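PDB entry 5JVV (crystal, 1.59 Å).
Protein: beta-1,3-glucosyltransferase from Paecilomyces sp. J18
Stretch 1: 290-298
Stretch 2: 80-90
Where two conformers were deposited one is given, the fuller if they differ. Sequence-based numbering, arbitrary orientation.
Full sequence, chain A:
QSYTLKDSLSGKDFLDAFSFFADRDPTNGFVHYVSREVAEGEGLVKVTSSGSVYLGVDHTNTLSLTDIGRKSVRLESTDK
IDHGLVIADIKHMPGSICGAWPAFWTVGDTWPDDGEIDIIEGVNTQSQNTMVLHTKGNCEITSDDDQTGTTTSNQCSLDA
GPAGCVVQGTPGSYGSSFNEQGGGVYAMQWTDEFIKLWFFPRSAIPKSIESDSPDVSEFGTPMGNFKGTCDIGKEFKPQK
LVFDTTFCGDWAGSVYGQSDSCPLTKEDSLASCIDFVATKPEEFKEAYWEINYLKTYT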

ATOM      1  N   GLU A 290       3.622  -9.066   5.850  1.00  8.91           N
ATOM      2  CA  GLU A 290       3.124 -10.371   6.275  1.00  8.13           C
ATOM      3  C   GLU A 290       1.621 -10.238   6.273  1.00  9.22           C
ATOM      4  O   GLU A 290       1.044  -9.501   7.076  1.00 11.67           O
ATOM      5  CB  GLU A 290       3.636 -10.797   7.652  1.00 11.61           C
ATOM      6  CG  GLU A 290       3.162 -12.206   8.002  1.00 14.19           C
ATOM      7  CD  GLU A 290       3.824 -12.798   9.233  1.00 18.54           C
ATOM      8  OE1 GLU A 290       4.811 -12.221   9.734  1.00 22.72           O
ATOM      9  OE2 GLU A 290       3.344 -13.854   9.699  1.00 18.37           O
ATOM     10  N   ILE A 291       0.989 -10.929   5.338  1.00  8.44           N
ATOM     11  CA  ILE A 291      -0.440 -10.776   5.122  1.00  9.17           C
ATOM     12  C   ILE A 291      -1.162 -12.021   5.616  1.00 10.17           C
ATOM     13  O   ILE A 291      -0.893 -13.131   5.156  1.00 10.45           O
ATOM     14  CB  ILE A 291      -0.740 -10.538   3.627  1.00  9.91           C
ATOM     15  CG1 ILE A 291      -0.072  -9.239   3.161  1.00  9.39           C
ATOM     16  CG2 ILE A 291      -2.250 -10.501   3.372  1.00 11.89           C
ATOM     17  CD1 ILE A 291       0.222  -9.183   1.664  1.00 13.20           C
ATOM     18  N   ASN A 292      -2.069 -11.843   6.572  1.00  9.90           N
ATOM     19  CA  ASN A 292      -2.864 -12.964   7.078  1.00  9.32           C
ATOM     20  C   ASN A 292      -3.923 -13.412   6.083  1.00 10.82           C
ATOM     21  O   ASN A 292      -4.031 -14.602   5.767  1.00 12.31           O
ATOM     22  CB  ASN A 292      -3.531 -12.601   8.404  1.00  8.94           C
ATOM     23  CG  ASN A 292      -2.597 -12.745   9.572  1.00 10.41           C
ATOM     24  OD1 ASN A 292      -1.767 -13.659   9.608  1.00 12.08           O
ATOM     25  ND2 ASN A 292      -2.719 -11.847  10.540  1.00 12.47           N
ATOM     26  N   TYR A 293      -4.723 -12.469   5.603  1.00  9.03           N
ATOM     27  CA  TYR A 293      -5.705 -12.808   4.580  1.00 10.09           C
ATOM     28  C   TYR A 293      -6.188 -11.605   3.818  1.00  9.85           C
ATOM     29  O   TYR A 293      -6.029 -10.465   4.259  1.00 11.48           O
ATOM     30  CB  TYR A 293      -6.912 -13.544   5.175  1.00 10.93           C
ATOM     31  CG  TYR A 293      -7.787 -12.750   6.130  1.00 11.03           C
ATOM     32  CD1 TYR A 293      -8.728 -11.825   5.665  1.00 10.99           C
ATOM     33  CD2 TYR A 293      -7.707 -12.967   7.502  1.00 13.62           C
ATOM     34  CE1 TYR A 293      -9.550 -11.128   6.553  1.00 13.79           C
ATOM     35  CE2 TYR A 293      -8.524 -12.283   8.387  1.00 13.53           C
ATOM     36  CZ  TYR A 293      -9.438 -11.365   7.912  1.00 14.19           C
ATOM     37  OH  TYR A 293     -10.248 -10.685   8.800  1.00 17.66           O
ATOM     38  N   LEU A 294      -6.784 -11.883   2.663  1.00  9.83           N
ATOM     39  CA  LEU A 294      -7.464 -10.866   1.876  0.75 10.62           C
ATOM     40  C   LEU A 294      -8.847 -11.402   1.538  1.00 10.86           C
ATOM     41  O   LEU A 294      -8.974 -12.463   0.917  1.00 12.72           O
ATOM     42  CB  LEU A 294      -6.676 -10.553   0.600  0.75 11.17           C
ATOM     43  CG  LEU A 294      -7.333  -9.598  -0.399  0.75 13.46           C
ATOM     44  CD1 LEU A 294      -7.634  -8.264   0.260  0.75 13.99           C
ATOM     45  CD2 LEU A 294      -6.438  -9.413  -1.620  0.75 12.54           C
ATOM     46  N   LYS A 295      -9.882 -10.693   1.968  1.00 10.15           N
ATOM     47  CA  LYS A 295     -11.254 -11.102   1.679  1.00 11.53           C
ATOM     48  C   LYS A 295     -12.005  -9.991   0.959  1.00 12.12           C
ATOM     49  O   LYS A 295     -11.889  -8.816   1.322  1.00 13.56           O
ATOM     50  CB  LYS A 295     -11.980 -11.527   2.962  1.00 10.75           C
ATOM     51  CG  LYS A 295     -11.374 -12.795   3.562  1.00 11.55           C
ATOM     52  CD  LYS A 295     -11.958 -13.194   4.908  1.00 15.07           C
ATOM     53  CE  LYS A 295     -11.166 -14.376   5.459  1.00 19.59           C
ATOM     54  NZ  LYS A 295     -11.695 -14.884   6.752  1.00 18.08           N
ATOM     55  N   THR A 296     -12.761 -10.354  -0.077  1.00 12.62           N
ATOM     56  CA  THR A 296     -13.555  -9.376  -0.814  1.00 13.93           C
ATOM     57  C   THR A 296     -15.032  -9.737  -0.717  1.00 11.70           C
ATOM     58  O   THR A 296     -15.384 -10.914  -0.563  1.00 13.16           O
ATOM     59  CB  THR A 296     -13.133  -9.307  -2.287  1.00 16.10           C
ATOM     60  OG1 THR A 296     -13.307 -10.599  -2.882  1.00 18.95           O
ATOM     61  CG2 THR A 296     -11.676  -8.897  -2.411  1.00 16.19           C
ATOM     62  N   TYR A 297     -15.890  -8.723  -0.785  1.00 13.60           N
ATOM     63  CA  TYR A 297     -17.329  -8.913  -0.647  1.00 13.80           C
ATOM     64  C   TYR A 297     -18.050  -8.073  -1.687  1.00 15.55           C
ATOM     65  O   TYR A 297     -17.552  -7.028  -2.116  1.00 16.28           O
ATOM     66  CB  TYR A 297     -17.809  -8.481   0.746  1.00 14.30           C
ATOM     67  CG  TYR A 297     -17.195  -9.239   1.896  1.00 16.53           C
ATOM     68  CD1 TYR A 297     -17.887 -10.273   2.518  1.00 17.05           C
ATOM     69  CD2 TYR A 297     -15.934  -8.908   2.377  1.00 15.87           C
ATOM     70  CE1 TYR A 297     -17.329 -10.964   3.572  1.00 18.87           C
ATOM     71  CE2 TYR A 297     -15.369  -9.594   3.427  1.00 19.58           C
ATOM     72  CZ  TYR A 297     -16.072 -10.617   4.023  1.00 19.40           C
ATOM     73  OH  TYR A 297     -15.499 -11.296   5.075  1.00 24.51           O
ATOM     74  N   THR A 298     -19.228  -8.533  -2.093  1.00 18.27           N
ATOM     75  CA  THR A 298     -20.056  -7.788  -3.033  0.97 20.86           C
ATOM     76  C   THR A 298     -21.437  -7.584  -2.440  1.00 22.29           C
ATOM     77  O   THR A 298     -21.852  -8.320  -1.540  1.00 22.39           O
ATOM     78  CB  THR A 298     -20.187  -8.504  -4.388  1.00 28.89           C
ATOM     79  OG1 THR A 298     -20.927  -9.717  -4.222  1.00 31.66           O
ATOM     80  CG2 THR A 298     -18.817  -8.827  -4.961  1.00 31.87           C
ATOM     81  OXT THR A 298     -22.157  -6.674  -2.857  1.00 25.98           O
TER
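Stretch 2, residues 80-90: KIDHGLVIADI

Stretch 2 lies beside the strand of stretch 1 as its antiparallel neighbour in a sheet, joined by a backbone ladder interrupted by a beta bulge near the end of stretch 2. Residues 84-90 run as a strand against 290-297, with an angle of 154° between their N-to-C directions and a closest axis approach of 4.7 Å. Touching residues are at least 200 positions apart in sequence, so the pairing is wholly long-range.

The register can be read from the backbone hydrogen bonds. Leu-85 faces Tyr-297 in a hydrogen-bonded pair, with Leu-85 N to Tyr-297 O at 3.0 Å and Tyr-297 N to Leu-85 O at 2.9 Å. Two residues on, Ile-87 N to Lys-295 O and Lys-295 N to Ile-87 O are both 2.8 Å. Between these two rungs sits the non-hydrogen-bonded pair Val-86 with Thr-296, and beyond Ile-87 comes Ala-88 with Leu-294; in each the CA atoms are 4.6 Å apart.

At Asp-89 the pattern changes. Its N reaches Tyr-293 O at 2.9 Å, but its O receives two donors, Asn-292 N at 2.8 Å and Tyr-293 N at 3.3 Å. One carbonyl thus serves two successive amides, and the register shifts by one before Ile-90 pairs with Ile-291, CA to CA 4.4 Å. Asn-292, with phi/psi of -73/-52, departs from extended geometry here; its CA-to-CB bond points toward stretch 2, and its ND2 donates to Asp-89 OD1 at 2.9 Å.

Apart from the bulge, side chains alternate between the two faces. Leu-85, Ile-87 and Asp-89 share one with Tyr-297, Lys-295 and Tyr-293. Here Tyr-297 CE2 packs 3.7 Å from Ile-87 CG1, and Tyr-293, with chi1 in p, lays its ring over Asp-89: the CB of Asp-89 is 3.5 Å from the centroid of the Tyr-293 ring, a CH-pi contact over the face. A water links the same two residues, 2.7 Å from Asp-89 OD2 and 2.5 Å from Tyr-293 OH. The opposite face carries Val-86, Ala-88 and Ile-90 with Thr-296, Leu-294 and Ile-291; Leu-294 CD1 lies 3.7 Å from Val-86 CG1 and 4.1 Å from Ala-88 CB.

Where the strand of stretch 2 begins, Gly-84 meets a strict steric rule. Its phi/psi of 97/-155 would jam a CB against the preceding carbonyl, and an ideal CB would also lie 2.2 Å from Tyr-297 O. Without one, Gly-84 CA approaches Tyr-297 O to 3.4 Å as a CA-H...O contact.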

ATOM      1  N   LYS A  80     -10.339  -8.775 -10.838  1.00 16.63           N
ATOM      2  CA  LYS A  80     -10.519  -7.381 -10.474  1.00 14.53           C
ATOM      3  C   LYS A  80     -11.690  -7.182  -9.516  1.00 17.28           C
ATOM      4  O   LYS A  80     -12.607  -8.000  -9.449  1.00 18.02           O
ATOM      5  CB  LYS A  80     -10.718  -6.530 -11.728  1.00 16.32           C
ATOM      6  CG  LYS A  80      -9.528  -6.554 -12.674  1.00 15.55           C
ATOM      7  CD  LYS A  80      -9.827  -5.741 -13.927  1.00 17.06           C
ATOM      8  CE  LYS A  80      -8.584  -5.583 -14.803  1.00 25.27           C
ATOM      9  NZ  LYS A  80      -8.904  -4.840 -16.061  1.00 26.13           N
ATOM     10  N   ILE A  81     -11.647  -6.084  -8.769  1.00 15.64           N
ATOM     11  CA  ILE A  81     -12.721  -5.727  -7.858  1.00 16.81           C
ATOM     12  C   ILE A  81     -13.536  -4.578  -8.448  1.00 14.30           C
ATOM     13  O   ILE A  81     -12.990  -3.678  -9.087  1.00 15.26           O
ATOM     14  CB  ILE A  81     -12.166  -5.320  -6.479  1.00 21.64           C
ATOM     15  CG1 ILE A  81     -11.117  -4.219  -6.634  1.00 29.89           C
ATOM     16  CG2 ILE A  81     -11.558  -6.531  -5.765  1.00 23.51           C
ATOM     17  CD1 ILE A  81     -10.988  -3.313  -5.423  1.00 33.38           C
ATOM     18  N   ASP A  82     -14.848  -4.610  -8.246  1.00 13.93           N
ATOM     19  CA  ASP A  82     -15.705  -3.546  -8.760  1.00 14.20           C
ATOM     20  C   ASP A  82     -16.779  -3.220  -7.743  1.00 19.55           C
ATOM     21  O   ASP A  82     -17.794  -3.921  -7.647  1.00 20.01           O
ATOM     22  CB  ASP A  82     -16.332  -3.948 -10.092  1.00 18.88           C
ATOM     23  CG  ASP A  82     -17.038  -2.791 -10.778  1.00 23.02           C
ATOM     24  OD1 ASP A  82     -16.883  -1.633 -10.323  1.00 20.58           O
ATOM     25  OD2 ASP A  82     -17.731  -3.039 -11.788  1.00 24.68           O
ATOM     26  N   HIS A  83     -16.549  -2.140  -6.996  1.00 16.24           N
ATOM     27  CA  HIS A  83     -17.350  -1.788  -5.821  1.00 13.49           C
ATOM     28  C   HIS A  83     -17.277  -2.897  -4.767  1.00 15.42           C
ATOM     29  O   HIS A  83     -16.536  -3.868  -4.929  1.00 23.70           O
ATOM     30  CB  HIS A  83     -18.801  -1.474  -6.197  1.00 15.19           C
ATOM     31  CG  HIS A  83     -18.958  -0.255  -7.059  1.00 17.66           C
ATOM     32  ND1 HIS A  83     -18.173  -0.012  -8.165  1.00 18.44           N
ATOM     33  CD2 HIS A  83     -19.826   0.780  -6.978  1.00 16.45           C
ATOM     34  CE1 HIS A  83     -18.543   1.130  -8.724  1.00 16.69           C
ATOM     35  NE2 HIS A  83     -19.542   1.630  -8.023  1.00 20.52           N
ATOM     36  N   GLY A  84     -18.017  -2.739  -3.676  1.00 14.38           N
ATOM     37  CA  GLY A  84     -18.061  -3.751  -2.631  1.00 14.08           C
ATOM     38  C   GLY A  84     -17.124  -3.453  -1.475  1.00 16.01           C
ATOM     39  O   GLY A  84     -16.774  -2.295  -1.226  1.00 15.10           O
ATOM     40  N   LEU A  85     -16.711  -4.502  -0.766  1.00 11.92           N
ATOM     41  CA  LEU A  85     -15.786  -4.347   0.352  1.00 11.78           C
ATOM     42  C   LEU A  85     -14.503  -5.109   0.102  1.00 13.53           C
ATOM     43  O   LEU A  85     -14.521  -6.203  -0.466  1.00 17.31           O
ATOM     44  CB  LEU A  85     -16.389  -4.893   1.643  1.00 13.08           C
ATOM     45  CG  LEU A  85     -17.693  -4.367   2.203  1.00 17.86           C
ATOM     46  CD1 LEU A  85     -17.929  -5.053   3.541  1.00 20.87           C
ATOM     47  CD2 LEU A  85     -17.623  -2.862   2.375  1.00 22.61           C
ATOM     48  N   VAL A  86     -13.389  -4.536   0.544  1.00  8.84           N
ATOM     49  CA  VAL A  86     -12.113  -5.235   0.562  1.00 12.09           C
ATOM     50  C   VAL A  86     -11.601  -5.224   2.000  1.00 13.41           C
ATOM     51  O   VAL A  86     -11.532  -4.169   2.628  1.00 12.34           O
ATOM     52  CB  VAL A  86     -11.092  -4.558  -0.355  1.00 11.87           C
ATOM     53  CG1 VAL A  86      -9.724  -5.226  -0.219  1.00 10.17           C
ATOM     54  CG2 VAL A  86     -11.569  -4.600  -1.797  1.00 13.16           C
ATOM     55  N   ILE A  87     -11.260  -6.399   2.524  1.00 11.30           N
ATOM     56  CA  ILE A  87     -10.754  -6.513   3.887  1.00 11.49           C
ATOM     57  C   ILE A  87      -9.394  -7.180   3.853  1.00 10.62           C
ATOM     58  O   ILE A  87      -9.279  -8.329   3.436  1.00 10.22           O
ATOM     59  CB  ILE A  87     -11.683  -7.383   4.758  1.00 12.79           C
ATOM     60  CG1 ILE A  87     -13.126  -6.873   4.673  1.00 19.44           C
ATOM     61  CG2 ILE A  87     -11.177  -7.435   6.205  1.00 15.48           C
ATOM     62  CD1 ILE A  87     -13.408  -5.678   5.550  1.00 24.82           C
ATOM     63  N   ALA A  88      -8.358  -6.462   4.273  1.00  9.46           N
ATOM     64  CA  ALA A  88      -7.019  -7.036   4.324  1.00  9.43           C
ATOM     65  C   ALA A  88      -6.526  -7.104   5.757  1.00 12.03           C
ATOM     66  O   ALA A  88      -6.370  -6.067   6.408  1.00 10.52           O
ATOM     67  CB  ALA A  88      -6.063  -6.219   3.485  1.00 11.18           C
ATOM     68  N   ASP A  89      -6.294  -8.320   6.255  1.00 10.11           N
ATOM     69  CA  ASP A  89      -5.703  -8.489   7.573  1.00  9.06           C
ATOM     70  C   ASP A  89      -4.196  -8.623   7.392  1.00 11.78           C
ATOM     71  O   ASP A  89      -3.711  -9.609   6.834  1.00 10.17           O
ATOM     72  CB  ASP A  89      -6.322  -9.700   8.296  1.00  8.93           C
ATOM     73  CG  ASP A  89      -5.762  -9.907   9.691  1.00 10.22           C
ATOM     74  OD1 ASP A  89      -4.554  -9.696   9.896  1.00  9.66           O
ATOM     75  OD2 ASP A  89      -6.534 -10.322  10.591  1.00 12.96           O
ATOM     76  N   ILE A  90      -3.460  -7.612   7.855  1.00  8.48           N
ATOM     77  CA  ILE A  90      -2.025  -7.511   7.614  1.00  8.32           C
ATOM     78  C   ILE A  90      -1.297  -7.498   8.957  1.00 10.33           C
ATOM     79  O   ILE A  90      -1.543  -6.629   9.794  1.00 11.71           O
ATOM     80  CB  ILE A  90      -1.720  -6.219   6.822  1.00  8.14           C
ATOM     81  CG1 ILE A  90      -2.483  -6.230   5.492  1.00  8.98           C
ATOM     82  CG2 ILE A  90      -0.220  -6.054   6.586  1.00  9.63           C
ATOM     83  CD1 ILE A  90      -2.605  -4.866   4.829  1.00 10.58           C
TER
HETATM   84  O   HOH W   1     -15.731  -6.333  -4.092  1.00 24.09           O
HETATM   85  O   HOH W   2      -9.191 -10.124  11.025  1.00 15.14           O